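Local coordinates for protein putative phthiocerol dimycocerosate transporter LppX (Mycobacterium tuberculosis, PDB 2BYO) that may carry phthiocerol dimycocerosates from the cell membrane to the outer membrane, with a hydrophobic cavity large enough to hold one, at residues L32-K36 / G120-L125; L38-A44 / L195-N201; L69-G73 / P84-Q88. All coordinates share one frame; numbering follows the deposited sequence.

Contact 1: L32-K36 / G120-L125. With HXA (docosa-4,7,10,13,16,19-hexaenoic acid), chain I.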
loop_
_atom_site.group_PDB
_atom_site.type_symbol
_atom_site.label_atom_id
_atom_site.label_comp_id
_atom_site.label_asym_id
_atom_site.label_seq_id
_atom_site.Cartn_x
_atom_site.Cartn_y
_atom_site.Cartn_z
ATOM N N LEU A 32 -8.433 -8.609 0.009
ATOM C CA LEU A 32 -7.679 -8.411 -1.231
ATOM C C LEU A 32 -8.609 -8.430 -2.437
ATOM O O LEU A 32 -8.445 -7.634 -3.356
ATOM C CB LEU A 32 -6.577 -9.465 -1.378
ATOM C CG LEU A 32 -5.438 -9.422 -0.346
ATOM C CD1 LEU A 32 -4.382 -10.450 -0.684
ATOM C CD2 LEU A 32 -4.806 -8.037 -0.263
ATOM N N ASP A 33 -9.598 -9.320 -2.428
ATOM C CA ASP A 33 -10.621 -9.334 -3.474
ATOM C C ASP A 33 -11.466 -8.058 -3.466
ATOM O O ASP A 33 -11.764 -7.509 -4.521
ATOM C CB ASP A 33 -11.519 -10.558 -3.344
ATOM C CG ASP A 33 -10.807 -11.844 -3.721
ATOM O OD1 ASP A 33 -9.765 -11.788 -4.417
ATOM O OD2 ASP A 33 -11.296 -12.913 -3.329
ATOM N N ALA A 34 -11.828 -7.570 -2.284
ATOM C CA ALA A 34 -12.543 -6.300 -2.197
ATOM C C ALA A 34 -11.677 -5.183 -2.778
ATOM O O ALA A 34 -12.156 -4.363 -3.548
ATOM C CB ALA A 34 -12.943 -6.000 -0.768
ATOM N N THR A 35 -10.390 -5.191 -2.446
ATOM C CA THR A 35 -9.454 -4.205 -2.971
ATOM C C THR A 35 -9.351 -4.264 -4.498
ATOM O O THR A 35 -9.365 -3.224 -5.172
ATOM C CB THR A 35 -8.056 -4.371 -2.325
ATOM O OG1 THR A 35 -8.181 -4.243 -0.905
ATOM C CG2 THR A 35 -7.091 -3.328 -2.824
ATOM N N LYS A 36 -9.245 -5.476 -5.035
ATOM C CA LYS A 36 -9.190 -5.676 -6.478
ATOM C C LYS A 36 -10.432 -5.154 -7.231
ATOM O O LYS A 36 -10.328 -4.726 -8.383
ATOM C CB LYS A 36 -9.009 -7.160 -6.800
ATOM C CG LYS A 36 -7.592 -7.648 -6.708
ATOM C CD LYS A 36 -7.461 -9.036 -7.381
ATOM C CE LYS A 36 -6.024 -9.574 -7.324
ATOM N NZ LYS A 36 -5.867 -10.882 -8.065
ATOM N N GLY A 120 -2.586 -9.533 -8.886
ATOM C CA GLY A 120 -1.756 -8.335 -8.755
ATOM C C GLY A 120 -1.249 -8.151 -7.336
ATOM O O GLY A 120 -0.072 -8.386 -7.053
ATOM N N VAL A 121 -2.143 -7.726 -6.444
ATOM C CA VAL A 121 -1.806 -7.583 -5.022
ATOM C C VAL A 121 -1.924 -8.908 -4.256
ATOM O O VAL A 121 -1.539 -8.981 -3.083
ATOM C CB VAL A 121 -2.626 -6.459 -4.313
ATOM C CG1 VAL A 121 -2.348 -5.108 -4.975
ATOM C CG2 VAL A 121 -4.134 -6.763 -4.291
ATOM N N THR A 122 -2.451 -9.947 -4.914
ATOM C CA THR A 122 -2.288 -11.320 -4.422
ATOM C C THR A 122 -0.812 -11.698 -4.588
ATOM O O THR A 122 -0.393 -12.257 -5.608
ATOM C CB THR A 122 -3.265 -12.339 -5.111
ATOM O OG1 THR A 122 -4.483 -12.409 -4.357
ATOM C CG2 THR A 122 -2.683 -13.765 -5.204
ATOM N N GLN A 123 -0.025 -11.321 -3.581
ATOM C CA GLN A 123 1.315 -11.860 -3.391
ATOM C C GLN A 123 1.128 -13.344 -3.135
ATOM O O GLN A 123 -0.003 -13.775 -2.880
ATOM C CB GLN A 123 1.987 -11.202 -2.180
ATOM C CG GLN A 123 1.208 -11.345 -0.860
ATOM C CD GLN A 123 2.009 -10.873 0.337
ATOM O OE1 GLN A 123 2.307 -9.685 0.472
ATOM N NE2 GLN A 123 2.365 -11.805 1.215
ATOM N N LEU A 124 2.194 -14.135 -3.182
ATOM C CA LEU A 124 2.054 -15.522 -2.756
ATOM C C LEU A 124 1.704 -15.492 -1.265
ATOM O O LEU A 124 2.578 -15.480 -0.391
ATOM C CB LEU A 124 3.291 -16.370 -3.076
ATOM C CG LEU A 124 3.573 -16.642 -4.569
ATOM C CD1 LEU A 124 4.334 -17.962 -4.745
ATOM C CD2 LEU A 124 2.303 -16.660 -5.438
ATOM N N LEU A 125 0.393 -15.424 -1.017
ATOM C CA LEU A 125 -0.198 -15.410 0.319
ATOM C C LEU A 125 0.095 -16.702 1.055
ATOM O O LEU A 125 0.187 -16.710 2.274
ATOM C CB LEU A 125 -1.718 -15.205 0.243
ATOM C CG LEU A 125 -2.267 -13.801 0.478
ATOM C CD1 LEU A 125 -3.756 -13.804 0.216
ATOM C CD2 LEU A 125 -1.980 -13.328 1.896
HETATM C C1 HXA I . -5.155 -5.072 -8.732
HETATM O O1 HXA I . -5.152 -5.504 -9.910
HETATM O O2 HXA I . -4.466 -5.579 -7.818
HETATM C C2 HXA I . -6.048 -3.890 -8.410
HETATM C C3 HXA I . -5.336 -2.869 -7.518
HETATM C C4 HXA I . -5.826 -1.442 -7.794
HETATM C C5 HXA I . -6.615 -0.832 -6.632
HETATM C C6 HXA I . -5.844 0.277 -5.909
HETATM C C7 HXA I . -5.515 -0.088 -4.468
HETATM C C8 HXA I . -4.223 0.577 -4.010
HETATM C C9 HXA I . -3.913 0.226 -2.554
HETATM C C10 HXA I . -2.744 -0.750 -2.401
HETATM C C11 HXA I . -3.184 -2.213 -2.291
HETATM C C12 HXA I . -3.073 -2.763 -0.868
HETATM C C13 HXA I . -1.680 -3.325 -0.554
HETATM C C14 HXA I . -1.633 -4.857 -0.542
HETATM C C15 HXA I . -1.225 -5.407 0.827
HETATM C C16 HXA I . -1.057 -6.923 0.769
HETATM C C17 HXA I . -1.139 -7.566 2.150
HETATM C C18 HXA I . -0.337 -8.871 2.184
HETATM C C19 HXA I . -0.811 -9.832 3.273
HETATM C C20 HXA I . -0.180 -9.505 4.623
HETATM C C21 HXA I . -0.614 -10.499 5.699
HETATM C C22 HXA I . -0.482 -9.956 7.112
#
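Lys36 and Val121, whose side chains touch at CG and CG2, share the flat carboxylate of the bound docosahexaenoic acid. Lys36 CG stands over one face of the group, 3.9 Å from its O2. The two methyls of Val121 straddle the carboxylate plane, with CG1 3.6 Å from the same oxygen. The backbone N of Val121 gives O2 a weak hydrogen bond of 3.4 Å, with an angle of 142° at the hydrogen. The second flat group is the amide of Gln123. Carbon C18 of the fatty acid lies over one face of it, 3.3 Å from OE1. CG of Gln123 sits between the backbone N and the carbonyl carbon (chi1 57°), and the chain is extended from there to the amide, which lies beside the far part of the lipid.

Leu32 and Leu125 meet tip to tip, CD1 to CD1 at 3.5 Å. The other branch of each turns to the lipid: Leu32 CD2 is 4.0 Å from C16, and Leu125 CD2 lies near C19. Leu125 also packs on Leu25, Ile28 and Arg29, earlier in the helix that carries Leu32. This is how the end of helix 22-36 and the loop before strand 129-139 wall the cavity of the U-shaped half-barrel. Inverse gamma turns centred on Thr122 and Leu124 bend that loop.

Thr35 adds CG2, which touches the fatty acid near C7 and C11. This methyl is anti to the backbone N, while OG1 bonds back to Ser31 O within the helix. Lys36 runs extended past the carboxylate. Its NZ ends 3.6 Å from Gly120 N and near Thr122 CB, without a hydrogen bond across the two segments.

Contact 2: L38-A44 / L195-N201. With ZN (zinc ion), chain C; LNL (alpha-linolenic acid), chain K; HXA (docosa-4,7,10,13,16,19-hexaenoic acid), chain I.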
loop_
_atom_site.group_PDB
_atom_site.type_symbol
_atom_site.label_atom_id
_atom_site.label_comp_id
_atom_site.label_asym_id
_atom_site.label_seq_id
_atom_site.Cartn_x
_atom_site.Cartn_y
_atom_site.Cartn_z
ATOM N N LEU A 38 -12.325 -2.519 -6.504
ATOM C CA LEU A 38 -12.539 -1.070 -6.374
ATOM C C LEU A 38 -12.425 -0.327 -7.702
ATOM O O LEU A 38 -11.556 -0.627 -8.523
ATOM C CB LEU A 38 -11.519 -0.476 -5.392
ATOM C CG LEU A 38 -11.657 -0.910 -3.937
ATOM C CD1 LEU A 38 -10.432 -0.504 -3.132
ATOM C CD2 LEU A 38 -12.917 -0.313 -3.321
ATOM N N THR A 39 -13.326 0.631 -7.908
ATOM C CA THR A 39 -13.258 1.541 -9.035
ATOM C C THR A 39 -12.309 2.684 -8.678
ATOM O O THR A 39 -11.596 3.225 -9.538
ATOM C CB THR A 39 -14.649 2.118 -9.346
ATOM O OG1 THR A 39 -15.594 1.049 -9.469
ATOM C CG2 THR A 39 -14.633 2.915 -10.635
ATOM N N SER A 40 -12.321 3.074 -7.406
ATOM C CA SER A 40 -11.499 4.193 -6.938
ATOM C C SER A 40 -11.297 4.109 -5.437
ATOM O O SER A 40 -12.067 3.457 -4.738
ATOM C CB SER A 40 -12.125 5.538 -7.324
ATOM O OG SER A 40 -13.383 5.728 -6.698
ATOM N N VAL A 41 -10.245 4.753 -4.949
ATOM C CA VAL A 41 -9.921 4.716 -3.535
ATOM C C VAL A 41 -8.970 5.876 -3.218
ATOM O O VAL A 41 -8.284 6.367 -4.102
ATOM C CB VAL A 41 -9.287 3.333 -3.150
ATOM C CG1 VAL A 41 -7.930 3.142 -3.813
ATOM C CG2 VAL A 41 -9.170 3.167 -1.642
ATOM N N HIS A 42 -8.973 6.332 -1.972
ATOM C CA HIS A 42 -7.979 7.292 -1.491
ATOM C C HIS A 42 -6.982 6.493 -0.668
ATOM O O HIS A 42 -7.388 5.620 0.115
ATOM C CB HIS A 42 -8.651 8.382 -0.653
ATOM C CG HIS A 42 -7.709 9.425 -0.130
ATOM N ND1 HIS A 42 -7.476 10.617 -0.785
ATOM C CD2 HIS A 42 -6.976 9.472 1.006
ATOM C CE1 HIS A 42 -6.629 11.344 -0.081
ATOM N NE2 HIS A 42 -6.297 10.664 1.001
ATOM N N VAL A 43 -5.693 6.730 -0.904
ATOM C CA VAL A 43 -4.621 6.060 -0.171
ATOM C C VAL A 43 -3.726 7.075 0.548
ATOM O O VAL A 43 -3.289 8.086 -0.045
ATOM C CB VAL A 43 -3.752 5.172 -1.090
ATOM C CG1 VAL A 43 -2.539 4.669 -0.348
ATOM C CG2 VAL A 43 -4.547 3.972 -1.583
ATOM N N ALA A 44 -3.487 6.796 1.832
ATOM C CA ALA A 44 -2.564 7.547 2.652
ATOM C C ALA A 44 -1.402 6.640 3.023
ATOM O O ALA A 44 -1.579 5.604 3.686
ATOM C CB ALA A 44 -3.256 8.055 3.888
ATOM N N LEU A 195 -0.085 1.777 4.948
ATOM C CA LEU A 195 -0.976 2.190 3.887
ATOM C C LEU A 195 -2.401 2.118 4.390
ATOM O O LEU A 195 -2.871 1.060 4.799
ATOM C CB LEU A 195 -0.775 1.290 2.674
ATOM C CG LEU A 195 -1.461 1.806 1.423
ATOM C CD1 LEU A 195 -0.612 1.489 0.207
ATOM C CD2 LEU A 195 -2.887 1.243 1.285
ATOM N N THR A 196 -3.079 3.254 4.370
ATOM C CA THR A 196 -4.437 3.354 4.859
ATOM C C THR A 196 -5.366 3.738 3.699
ATOM O O THR A 196 -5.133 4.735 3.005
ATOM C CB THR A 196 -4.504 4.381 6.013
ATOM O OG1 THR A 196 -3.594 3.977 7.049
ATOM C CG2 THR A 196 -5.919 4.494 6.597
ATOM N N GLN A 197 -6.406 2.922 3.485
ATOM C CA GLN A 197 -7.418 3.193 2.456
ATOM C C GLN A 197 -8.645 3.905 3.035
ATOM O O GLN A 197 -9.019 3.699 4.198
ATOM C CB GLN A 197 -7.898 1.888 1.801
ATOM C CG GLN A 197 -6.842 1.106 1.029
ATOM C CD GLN A 197 -7.390 -0.167 0.404
ATOM O OE1 GLN A 197 -8.607 -0.364 0.307
ATOM N NE2 GLN A 197 -6.491 -1.033 -0.039
ATOM N N SER A 198 -9.289 4.704 2.188
ATOM C CA SER A 198 -10.567 5.341 2.501
ATOM C C SER A 198 -11.238 5.753 1.200
ATOM O O SER A 198 -10.674 5.582 0.117
ATOM C CB SER A 198 -10.349 6.562 3.401
ATOM O OG SER A 198 -9.473 7.492 2.779
ATOM N N LYS A 199 -12.441 6.304 1.308
ATOM C CA LYS A 199 -13.155 6.892 0.156
ATOM C C LYS A 199 -13.392 5.892 -0.972
ATOM O O LYS A 199 -13.403 6.239 -2.151
ATOM C CB LYS A 199 -12.433 8.148 -0.359
ATOM C CG LYS A 199 -12.155 9.185 0.754
ATOM C CD LYS A 199 -11.725 10.525 0.195
ATOM C CE LYS A 199 -12.894 11.380 -0.261
ATOM N NZ LYS A 199 -13.634 12.006 0.871
ATOM N N TRP A 200 -13.606 4.642 -0.583
ATOM C CA TRP A 200 -13.811 3.555 -1.530
ATOM C C TRP A 200 -14.940 3.904 -2.476
ATOM O O TRP A 200 -16.043 4.208 -2.030
ATOM C CB TRP A 200 -14.150 2.261 -0.784
ATOM C CG TRP A 200 -13.067 1.847 0.196
ATOM C CD1 TRP A 200 -11.952 1.101 -0.076
ATOM C CD2 TRP A 200 -13.007 2.160 1.602
ATOM N NE1 TRP A 200 -11.203 0.923 1.076
ATOM C CE2 TRP A 200 -11.827 1.558 2.116
ATOM C CE3 TRP A 200 -13.841 2.879 2.477
ATOM C CZ2 TRP A 200 -11.454 1.666 3.459
ATOM C CZ3 TRP A 200 -13.474 2.981 3.819
ATOM C CH2 TRP A 200 -12.283 2.376 4.295
ATOM N N ASN A 201 -14.643 3.876 -3.776
ATOM C CA ASN A 201 -15.613 4.116 -4.823
ATOM C C ASN A 201 -16.266 5.505 -4.800
ATOM O O ASN A 201 -17.305 5.725 -5.426
ATOM C CB ASN A 201 -16.651 2.986 -4.854
ATOM C CG ASN A 201 -16.046 1.654 -5.275
ATOM O OD1 ASN A 201 -15.093 1.614 -6.050
ATOM N ND2 ASN A 201 -16.610 0.562 -4.786
HETATM ZN ZN ZN C . -5.655 11.684 2.544
HETATM O O1 LNL K . 2.428 2.512 -8.062
HETATM C C1 LNL K . 1.862 3.594 -7.774
HETATM O O2 LNL K . 2.448 4.497 -7.133
HETATM C C2 LNL K . 0.435 3.828 -8.238
HETATM C C3 LNL K . -0.581 3.518 -7.144
HETATM C C4 LNL K . -0.725 4.661 -6.132
HETATM C C5 LNL K . -0.172 4.375 -4.727
HETATM C C6 LNL K . -0.557 3.001 -4.148
HETATM C C7 LNL K . 0.449 2.549 -3.087
HETATM C C8 LNL K . 1.623 1.750 -3.665
HETATM C C9 LNL K . 2.130 0.680 -2.694
HETATM C C10 LNL K . 3.495 0.997 -2.084
HETATM C C11 LNL K . 3.310 1.595 -0.703
HETATM C C12 LNL K . 3.003 0.874 0.385
HETATM C C13 LNL K . 2.816 -0.631 0.380
HETATM C C14 LNL K . 1.969 -1.091 1.567
HETATM C C15 LNL K . 2.784 -1.456 2.809
HETATM C C16 LNL K . 2.169 -2.639 3.558
HETATM C C17 LNL K . 2.432 -3.972 2.854
HETATM C C18 LNL K . 1.957 -5.171 3.653
HETATM C C1 HXA I . -5.155 -5.072 -8.732
HETATM O O1 HXA I . -5.152 -5.504 -9.910
HETATM O O2 HXA I . -4.466 -5.579 -7.818
HETATM C C2 HXA I . -6.048 -3.890 -8.410
HETATM C C3 HXA I . -5.336 -2.869 -7.518
HETATM C C4 HXA I . -5.826 -1.442 -7.794
HETATM C C5 HXA I . -6.615 -0.832 -6.632
HETATM C C6 HXA I . -5.844 0.277 -5.909
HETATM C C7 HXA I . -5.515 -0.088 -4.468
HETATM C C8 HXA I . -4.223 0.577 -4.010
HETATM C C9 HXA I . -3.913 0.226 -2.554
HETATM C C10 HXA I . -2.744 -0.750 -2.401
HETATM C C11 HXA I . -3.184 -2.213 -2.291
HETATM C C12 HXA I . -3.073 -2.763 -0.868
HETATM C C13 HXA I . -1.680 -3.325 -0.554
HETATM C C14 HXA I . -1.633 -4.857 -0.542
HETATM C C15 HXA I . -1.225 -5.407 0.827
HETATM C C16 HXA I . -1.057 -6.923 0.769
HETATM C C17 HXA I . -1.139 -7.566 2.150
HETATM C C18 HXA I . -0.337 -8.871 2.184
HETATM C C19 HXA I . -0.811 -9.832 3.273
HETATM C C20 HXA I . -0.180 -9.505 4.623
HETATM C C21 HXA I . -0.614 -10.499 5.699
HETATM C C22 HXA I . -0.482 -9.956 7.112
HETATM O O HOH W 1 -1.472 5.446 6.609
HETATM O O HOH W 2 -6.872 11.047 4.344
HETATM O O HOH W 3 -5.938 14.059 2.137
#
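His42 with Ser198 and Ala44 with Thr196 are hydrogen-bonded pairs of two antiparallel strands, and Val43 with Gln197 is the non-hydrogen-bonded pair between them. His42 N to Ser198 O measures 2.8 Å. Beyond Ser198 the chain turns, and Asn201 N bonds to Ser40 O instead. Asn201 OD1 takes Thr39 N at 2.7 Å, in the carbonyl plane.

On the lipid side, Val43 CG1 packs 3.5 Å from Leu195 CG. Val43 CG2 and Gln197 NE2 touch the docosahexaenoic acid, and Leu195 CD1 touches a linolenic acid.

At the end of the strand pair, Trp200 NE1 bonds to a lone pair of Gln197 OE1 at 3.0 Å, which would hold the amide in one rotation. Leu38 CD2 meets the indole edge, 3.7 Å from CD1.

The face of His42, Thr196 and Ser198, away from the lipids, is largely polar. The CG of His42 is anti to its backbone N (chi1 -179°), and NE2 binds a zinc ion at 2.0 Å. Two waters and Asp61 complete the ligands found for this zinc. ND1 binds a second zinc together with Asp63. With a zinc at each nitrogen the ring would have no N-H left to donate and probably gains imidazolate character; the two metal bonds hold its rotation.

Contact 3: L69-G73 / P84-Q88. With OAA (oxaloacetate ion), chain L.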
loop_
_atom_site.group_PDB
_atom_site.type_symbol
_atom_site.label_atom_id
_atom_site.label_comp_id
_atom_site.label_asym_id
_atom_site.label_seq_id
_atom_site.Cartn_x
_atom_site.Cartn_y
_atom_site.Cartn_z
ATOM N N LEU A 69 -5.251 2.638 -14.730
ATOM C CA LEU A 69 -4.575 3.052 -13.505
ATOM C C LEU A 69 -4.086 4.497 -13.612
ATOM O O LEU A 69 -3.333 4.845 -14.522
ATOM C CB LEU A 69 -3.396 2.134 -13.178
ATOM C CG LEU A 69 -2.686 2.436 -11.848
ATOM C CD1 LEU A 69 -3.603 2.169 -10.670
ATOM C CD2 LEU A 69 -1.416 1.617 -11.716
ATOM N N ALA A 70 -4.534 5.330 -12.682
ATOM C CA ALA A 70 -4.158 6.733 -12.654
ATOM C C ALA A 70 -4.275 7.250 -11.222
ATOM O O ALA A 70 -5.116 6.778 -10.448
ATOM C CB ALA A 70 -5.027 7.538 -13.603
ATOM N N ALA A 71 -3.409 8.195 -10.865
ATOM C CA ALA A 71 -3.356 8.696 -9.492
ATOM C C ALA A 71 -2.939 10.153 -9.468
ATOM O O ALA A 71 -2.155 10.599 -10.310
ATOM C CB ALA A 71 -2.415 7.870 -8.665
ATOM N N LYS A 72 -3.491 10.888 -8.512
ATOM C CA LYS A 72 -3.173 12.297 -8.308
ATOM C C LYS A 72 -3.258 12.583 -6.810
ATOM O O LYS A 72 -4.196 12.152 -6.145
ATOM C CB LYS A 72 -4.156 13.184 -9.065
ATOM C CG LYS A 72 -3.813 14.677 -9.065
ATOM C CD LYS A 72 -4.853 15.463 -9.865
ATOM C CE LYS A 72 -4.669 16.989 -9.749
ATOM N NZ LYS A 72 -5.771 17.733 -10.440
ATOM N N GLY A 73 -2.267 13.292 -6.283
ATOM C CA GLY A 73 -2.299 13.691 -4.897
ATOM C C GLY A 73 -1.083 14.501 -4.508
ATOM O O GLY A 73 -0.530 15.248 -5.317
ATOM N N PRO A 84 3.293 17.982 -5.235
ATOM C CA PRO A 84 2.263 17.317 -6.032
ATOM C C PRO A 84 2.774 16.017 -6.663
ATOM O O PRO A 84 3.936 15.945 -7.075
ATOM C CB PRO A 84 1.927 18.349 -7.110
ATOM C CG PRO A 84 2.434 19.656 -6.577
ATOM C CD PRO A 84 3.595 19.334 -5.728
ATOM N N PHE A 85 1.892 15.023 -6.743
ATOM C CA PHE A 85 2.245 13.651 -7.121
ATOM C C PHE A 85 1.232 13.154 -8.129
ATOM O O PHE A 85 0.041 13.373 -7.956
ATOM C CB PHE A 85 2.220 12.732 -5.879
ATOM C CG PHE A 85 2.340 11.256 -6.199
ATOM C CD1 PHE A 85 3.580 10.626 -6.191
ATOM C CD2 PHE A 85 1.225 10.507 -6.524
ATOM C CE1 PHE A 85 3.703 9.276 -6.497
ATOM C CE2 PHE A 85 1.339 9.139 -6.834
ATOM C CZ PHE A 85 2.581 8.529 -6.818
ATOM N N ARG A 86 1.694 12.472 -9.172
ATOM C CA ARG A 86 0.761 11.835 -10.107
ATOM C C ARG A 86 1.287 10.539 -10.708
ATOM O O ARG A 86 2.492 10.303 -10.780
ATOM C CB ARG A 86 0.337 12.799 -11.230
ATOM C CG ARG A 86 1.446 13.133 -12.186
ATOM C CD ARG A 86 1.091 14.259 -13.146
ATOM N NE ARG A 86 2.161 14.425 -14.130
ATOM C CZ ARG A 86 2.270 15.438 -14.992
ATOM N NH1 ARG A 86 1.385 16.431 -15.007
ATOM N NH2 ARG A 86 3.287 15.459 -15.838
ATOM N N VAL A 87 0.344 9.688 -11.092
ATOM C CA VAL A 87 0.602 8.567 -11.975
ATOM C C VAL A 87 -0.270 8.777 -13.216
ATOM O O VAL A 87 -1.499 8.817 -13.124
ATOM C CB VAL A 87 0.281 7.212 -11.301
ATOM C CG1 VAL A 87 0.370 6.074 -12.317
ATOM C CG2 VAL A 87 1.224 6.964 -10.148
ATOM N N GLN A 88 0.381 8.937 -14.363
ATOM C CA GLN A 88 -0.296 9.088 -15.641
ATOM C C GLN A 88 0.360 8.155 -16.641
ATOM O O GLN A 88 1.573 8.214 -16.842
ATOM C CB GLN A 88 -0.185 10.531 -16.138
ATOM C CG GLN A 88 -1.009 11.522 -15.330
ATOM C CD GLN A 88 -1.066 12.904 -15.966
ATOM O OE1 GLN A 88 -0.300 13.229 -16.889
ATOM N NE2 GLN A 88 -1.974 13.738 -15.460
HETATM O O1 OAA L . -1.408 16.830 -8.077
HETATM O O2 OAA L . -1.235 16.920 -10.233
HETATM O O4 OAA L . -2.641 20.985 -8.582
HETATM O O5 OAA L . -3.564 20.358 -10.461
HETATM O O3 OAA L . -0.336 20.886 -10.351
HETATM C C1 OAA L . -1.160 17.489 -9.120
HETATM C C2 OAA L . -0.727 18.941 -9.025
HETATM C C3 OAA L . -1.266 19.850 -10.126
HETATM C C4 OAA L . -2.563 20.428 -9.701
#
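Ala71 with Val87 and Gly73 with Phe85 are the hydrogen-bonded pairs of this contact. Each pair makes two backbone bonds. Those from Val87 N to Ala71 O and from Phe85 N to Gly73 O are both 2.8 Å long, and in both the donor stands well above the carbonyl plane. Weaker CA-H...O contacts lie beside them, among them Arg86 CA to Ala71 O at 3.2 Å.

Apolar packing lies on the face of Ala71, Phe85 and Val87. Ala71 CB is 3.8 Å from Val87 CB. It also approaches the Phe85 ring at the edge, 4.4 Å from CE2. Phe85 CG is anti to the backbone N (chi1 170°), which turns the ring edge to Ala71. Gly73 N lies at the ring edge too.

The two segments belong to neighbouring strands, 70-77 and 83-88, in one arm of the antiparallel half-barrel. Strands 57-65 and 91-96 flank them. Val62 and Ile92 of these strands touch residues of the apolar face from the side. Phe85 and Val87 touch a linolenic acid there, so this face is part of the lining of the lipid-holding cavity.

Polar and charged groups occupy the other face. Lys72 is extended from CA to NZ and runs alongside a bound oxaloacetate. Its CG is 3.4 Å from O1, and its NZ makes a weak hydrogen bond of 3.4 Å to O5 of the oxaloacetate, at the other end. Pro84 CB packs against C2 of the ligand at 3.3 Å. Arg86 projects away from Lys72. Gln88 OE1 lies over the centre of its guanidinium plane, and Trp100 makes a cation-pi contact with the same group.

In the fold
Contacts 2 and 3 lie in the same antiparallel sheet, with centres about 13 Å apart. Contact 2 joins the first strand, 40-49, to the last, 191-198, mid-way in the strand order. Contact 3 lies further out in one arm. Contact 1 adds helix 22-36, followed in the chain by strand 40-49. Its centre is about 15 Å from that of contact 2, and Thr35 CG2 touches Gln197 NE2 at 3.7 Å. Contact 3 is about 21 Å from contact 1, centre to centre, and touches neither. Along the chain contacts 1 and 2 interleave, with contact 3 nested inside both. Contacts 1 and 2 hold one fatty acid, and linolenic acids reach contacts 2 and 3, consistent with one large lipid cavity.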